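Long-range contact in VAO-type flavoprotein oxidase VAO615 (Myceliophthora thermophila, PDB 6F72), which probably acts as an oxidoreductase whose bicovalently bound FAD, once reduced, reacts rapidly with molecular oxygen, although its substrate is still unknown: residues Gly230-Gly235 with Val246-Val251. Numbering follows the deposited sequence.
Sequences GYTQGG and VAADNV. With FAD (flavin-adenine dinucleotide), chain E.
In the FAD-binding domain, the short helix 227-233 lies between the cofactor and the 3-10 turn 247-249; Thr232 and Gly235 meet Ala247 and Ala248, with smaller contacts from Tyr231 CE2 and Val251 CG2. On the cofactor side Gly230 N donates to FAD O2P at 3.1 Å; glycine suits this position because a CB would collide with FAD O4'. CG anti to the backbone N (chi1 174°) sends the Tyr231 ring between the ribityl chain and Ala247: FAD O2' and N1 lie at its edge, and CE2 meets Ala247 CB obliquely at 3.4 Å. Its hydroxyl is hydrogen-bonded to His237 O. An alanine in place of Tyr231 would probably open a gap between Ala247 and the flavin with its ribityl chain, and leave the His237 carbonyl without this partner.

Alanine is small enough for its CB to approach Tyr231, Thr232 OG1 and Gly235 O together. Thr232 turns OG1 back to Ile227 O within its own helix, while its CG2 presses on Val251 CG2 at 3.3 Å, tighter than usual. At the backbone angles of Gly235 (phi 130°) a CB would be forced against Gly234 O, which calls for glycine; Ala248 N donates to Gly235 O at 3.1 Å, linking the two backbones. Within the turn, Val246 N meets Asp249 OD2 from above the carboxylate plane and Asn250 ND2 reaches Val246 O from above the carbonyl plane; Asp249 OD1 forms a salt bridge with Arg470. The buried contact joins helix 227-233 to the loop between helix 241-244 and strand 251-257, while Trp254 of that strand and Met292 of strand 288-298 also pack on Thr232.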
ATOM      1  N   GLY A 230      -5.659  -2.191   3.026  1.00 20.09           N
ATOM      2  CA  GLY A 230      -4.705  -3.074   2.356  1.00 19.88           C
ATOM      3  C   GLY A 230      -3.298  -2.966   2.890  1.00 19.78           C
ATOM      4  O   GLY A 230      -2.517  -3.908   2.740  1.00 19.80           O
ATOM      5  N   TYR A 231      -2.980  -1.825   3.503  1.00 19.73           N
ATOM      6  CA  TYR A 231      -1.692  -1.588   4.151  1.00 19.75           C
ATOM      7  C   TYR A 231      -1.342  -2.640   5.244  1.00 19.63           C
ATOM      8  O   TYR A 231      -0.383  -3.412   5.086  1.00 19.66           O
ATOM      9  CB  TYR A 231      -1.612  -0.155   4.708  1.00 19.90           C
ATOM     10  CG  TYR A 231      -0.350   0.083   5.503  1.00 20.09           C
ATOM     11  CD1 TYR A 231       0.866   0.372   4.857  1.00 20.26           C
ATOM     12  CD2 TYR A 231      -0.349  -0.046   6.912  1.00 20.07           C
ATOM     13  CE1 TYR A 231       2.035   0.561   5.591  1.00 20.52           C
ATOM     14  CE2 TYR A 231       0.802   0.150   7.647  1.00 20.28           C
ATOM     15  CZ  TYR A 231       1.992   0.428   6.995  1.00 20.53           C
ATOM     16  OH  TYR A 231       3.129   0.609   7.740  1.00 20.78           O
ATOM     17  N   THR A 232      -2.132  -2.689   6.319  1.00 19.50           N
ATOM     18  CA  THR A 232      -1.868  -3.642   7.393  1.00 19.45           C
ATOM     19  C   THR A 232      -2.226  -5.050   6.929  1.00 19.39           C
ATOM     20  O   THR A 232      -1.496  -5.987   7.201  1.00 19.43           O
ATOM     21  CB  THR A 232      -2.567  -3.277   8.734  1.00 19.46           C
ATOM     22  OG1 THR A 232      -2.045  -2.042   9.239  1.00 19.53           O
ATOM     23  CG2 THR A 232      -2.280  -4.319   9.760  1.00 19.49           C
ATOM     24  N   GLN A 233      -3.337  -5.190   6.213  1.00 19.40           N
ATOM     25  CA  GLN A 233      -3.791  -6.509   5.760  1.00 19.48           C
ATOM     26  C   GLN A 233      -2.796  -7.220   4.836  1.00 19.66           C
ATOM     27  O   GLN A 233      -2.703  -8.450   4.853  1.00 19.74           O
ATOM     28  CB  GLN A 233      -5.164  -6.394   5.096  1.00 19.47           C
ATOM     29  CG  GLN A 233      -6.294  -6.176   6.113  1.00 19.47           C
ATOM     30  CD  GLN A 233      -7.640  -5.892   5.483  1.00 19.58           C
ATOM     31  OE1 GLN A 233      -8.174  -6.724   4.743  1.00 19.68           O
ATOM     32  NE2 GLN A 233      -8.231  -4.734   5.820  1.00 19.59           N
ATOM     33  N   GLY A 234      -2.052  -6.445   4.048  1.00 19.76           N
ATOM     34  CA  GLY A 234      -1.043  -7.006   3.154  1.00 20.10           C
ATOM     35  C   GLY A 234       0.379  -7.051   3.701  1.00 20.35           C
ATOM     36  O   GLY A 234       1.322  -7.402   2.966  1.00 20.67           O
ATOM     37  N   GLY A 235       0.559  -6.683   4.964  1.00 20.36           N
ATOM     38  CA  GLY A 235       1.895  -6.615   5.543  1.00 20.70           C
ATOM     39  C   GLY A 235       2.102  -5.285   6.220  1.00 20.79           C
ATOM     40  O   GLY A 235       1.761  -5.133   7.408  1.00 20.77           O
ATOM     41  N   VAL A 246       6.482  -5.233  11.400  1.00 22.28           N
ATOM     42  CA  VAL A 246       5.588  -4.745  10.340  1.00 21.80           C
ATOM     43  C   VAL A 246       4.230  -4.421  10.939  1.00 21.34           C
ATOM     44  O   VAL A 246       3.936  -4.857  12.032  1.00 21.45           O
ATOM     45  CB  VAL A 246       5.452  -5.736   9.143  1.00 21.67           C
ATOM     46  CG1 VAL A 246       6.809  -6.051   8.563  1.00 22.14           C
ATOM     47  CG2 VAL A 246       4.721  -7.005   9.546  1.00 21.58           C
ATOM     48  N   ALA A 247       3.419  -3.652  10.216  1.00 20.95           N
ATOM     49  CA  ALA A 247       2.056  -3.297  10.628  1.00 20.57           C
ATOM     50  C   ALA A 247       1.254  -4.500  11.157  1.00 20.32           C
ATOM     51  O   ALA A 247       0.716  -4.443  12.269  1.00 20.40           O
ATOM     52  CB  ALA A 247       1.332  -2.619   9.468  1.00 20.39           C
ATOM     53  N   ALA A 248       1.230  -5.593  10.387  1.00 20.06           N
ATOM     54  CA  ALA A 248       0.457  -6.786  10.701  1.00 19.90           C
ATOM     55  C   ALA A 248       0.854  -7.487  12.035  1.00 20.14           C
ATOM     56  O   ALA A 248       0.009  -8.147  12.659  1.00 20.14           O
ATOM     57  CB  ALA A 248       0.500  -7.748   9.538  1.00 19.79           C
ATOM     58  N   ASP A 249       2.120  -7.310  12.447  1.00 20.29           N
ATOM     59  CA  ASP A 249       2.670  -7.785  13.721  1.00 20.56           C
ATOM     60  C   ASP A 249       2.012  -7.102  14.905  1.00 20.64           C
ATOM     61  O   ASP A 249       1.930  -7.681  16.003  1.00 20.90           O
ATOM     62  CB  ASP A 249       4.165  -7.484  13.808  1.00 20.83           C
ATOM     63  CG  ASP A 249       4.995  -8.370  12.928  1.00 20.94           C
ATOM     64  OD1 ASP A 249       4.511  -9.434  12.474  1.00 20.84           O
ATOM     65  OD2 ASP A 249       6.162  -7.995  12.705  1.00 21.22           O
ATOM     66  N   ASN A 250       1.568  -5.866  14.669  1.00 20.40           N
ATOM     67  CA  ASN A 250       1.006  -5.021  15.707  1.00 20.48           C
ATOM     68  C   ASN A 250      -0.507  -5.111  15.815  1.00 20.30           C
ATOM     69  O   ASN A 250      -1.093  -4.411  16.634  1.00 20.53           O
ATOM     70  CB  ASN A 250       1.451  -3.579  15.510  1.00 20.51           C
ATOM     71  CG  ASN A 250       2.902  -3.384  15.862  1.00 20.84           C
ATOM     72  OD1 ASN A 250       3.220  -3.078  16.997  1.00 21.15           O
ATOM     73  ND2 ASN A 250       3.801  -3.601  14.887  1.00 20.77           N
ATOM     74  N   VAL A 251      -1.130  -5.979  15.018  1.00 19.98           N
ATOM     75  CA  VAL A 251      -2.572  -6.171  15.079  1.00 19.89           C
ATOM     76  C   VAL A 251      -2.962  -7.023  16.277  1.00 20.15           C
ATOM     77  O   VAL A 251      -2.384  -8.104  16.522  1.00 20.27           O
ATOM     78  CB  VAL A 251      -3.171  -6.768  13.783  1.00 19.64           C
ATOM     79  CG1 VAL A 251      -4.697  -6.797  13.875  1.00 19.71           C
ATOM     80  CG2 VAL A 251      -2.785  -5.933  12.588  1.00 19.41           C
TER
HETATM   81  PA  FAD E 601      -7.197   0.589  -1.165  1.00 27.71           P
HETATM   82  O1A FAD E 601      -6.849   0.591  -2.631  1.00 29.18           O
HETATM   83  O2A FAD E 601      -8.469   1.292  -0.782  1.00 28.96           O
HETATM   84  O5B FAD E 601      -7.239  -0.936  -0.662  1.00 27.29           O
HETATM   85  C5B FAD E 601      -6.249  -1.889  -1.051  1.00 25.55           C
HETATM   86  C4B FAD E 601      -6.791  -3.313  -0.991  1.00 24.27           C
HETATM   87  O4B FAD E 601      -7.274  -3.587   0.326  1.00 24.31           O
HETATM   88  C3B FAD E 601      -7.951  -3.587  -1.929  1.00 23.62           C
HETATM   89  O3B FAD E 601      -7.808  -4.939  -2.381  1.00 22.80           O
HETATM   90  C2B FAD E 601      -9.191  -3.474  -1.057  1.00 23.16           C
HETATM   91  O2B FAD E 601     -10.249  -4.314  -1.524  1.00 22.94           O
HETATM   92  C1B FAD E 601      -8.671  -3.925   0.297  1.00 23.87           C
HETATM   93  N9A FAD E 601      -9.314  -3.266   1.459  1.00 23.54           N
HETATM   94  C8A FAD E 601      -9.052  -2.016   1.899  1.00 23.37           C
HETATM   95  N7A FAD E 601      -9.780  -1.736   3.009  1.00 23.09           N
HETATM   96  C5A FAD E 601     -10.514  -2.825   3.291  1.00 23.16           C
HETATM   97  C6A FAD E 601     -11.498  -3.199   4.331  1.00 22.71           C
HETATM   98  N6A FAD E 601     -11.834  -2.305   5.287  1.00 22.98           N
HETATM   99  N1A FAD E 601     -12.047  -4.434   4.277  1.00 22.39           N
HETATM  100  C2A FAD E 601     -11.721  -5.329   3.319  1.00 23.03           C
HETATM  101  N3A FAD E 601     -10.821  -5.055   2.341  1.00 23.47           N
HETATM  102  C4A FAD E 601     -10.199  -3.841   2.276  1.00 23.16           C
HETATM  103  N1  FAD E 601       2.991   0.436   1.598  1.00 30.38           N
HETATM  104  C2  FAD E 601       3.954   0.216   2.528  1.00 30.63           C
HETATM  105  O2  FAD E 601       4.065  -0.928   3.029  1.00 30.15           O
HETATM  106  N3  FAD E 601       4.796   1.195   2.927  1.00 31.27           N
HETATM  107  C4  FAD E 601       4.765   2.446   2.440  1.00 30.35           C
HETATM  108  O4  FAD E 601       5.568   3.320   2.837  1.00 30.68           O
HETATM  109  C4X FAD E 601       3.733   2.764   1.428  1.00 29.87           C
HETATM  110  N5  FAD E 601       3.620   4.000   0.896  1.00 29.64           N
HETATM  111  C5X FAD E 601       2.672   4.290  -0.041  1.00 28.29           C
HETATM  112  C6  FAD E 601       2.569   5.591  -0.581  1.00 25.79           C
HETATM  113  C7  FAD E 601       1.574   5.861  -1.546  1.00 25.45           C
HETATM  114  C7M FAD E 601       1.487   7.264  -2.121  1.00 26.35           C
HETATM  115  C8  FAD E 601       0.622   4.778  -1.985  1.00 24.56           C
HETATM  116  C8M FAD E 601      -0.543   4.992  -2.941  1.00 20.20           C
HETATM  117  C9  FAD E 601       0.740   3.504  -1.437  1.00 26.36           C
HETATM  118  C9A FAD E 601       1.724   3.214  -0.487  1.00 27.54           C
HETATM  119  N10 FAD E 601       1.817   1.918   0.075  1.00 28.38           N
HETATM  120  C10 FAD E 601       2.827   1.657   1.026  1.00 29.56           C
HETATM  121  C1' FAD E 601       0.931   0.854  -0.392  1.00 27.94           C
HETATM  122  C2' FAD E 601      -0.197   0.412   0.491  1.00 27.79           C
HETATM  123  O2' FAD E 601       0.360  -0.360   1.552  1.00 29.04           O
HETATM  124  C3' FAD E 601      -1.084  -0.454  -0.398  1.00 26.83           C
HETATM  125  O3' FAD E 601      -1.373   0.213  -1.645  1.00 27.33           O
HETATM  126  C4' FAD E 601      -2.378  -0.826   0.308  1.00 25.74           C
HETATM  127  O4' FAD E 601      -3.064  -1.822  -0.454  1.00 24.49           O
HETATM  128  C5' FAD E 601      -3.254   0.400   0.570  1.00 26.27           C
HETATM  129  O5' FAD E 601      -4.502   0.031   1.136  1.00 27.08           O
HETATM  130  P   FAD E 601      -5.691   1.110   1.200  1.00 26.78           P
HETATM  131  O1P FAD E 601      -5.147   2.392   1.765  1.00 24.13           O
HETATM  132  O2P FAD E 601      -6.854   0.387   1.839  1.00 27.14           O
HETATM  133  O3P FAD E 601      -6.013   1.324  -0.368  1.00 27.06           O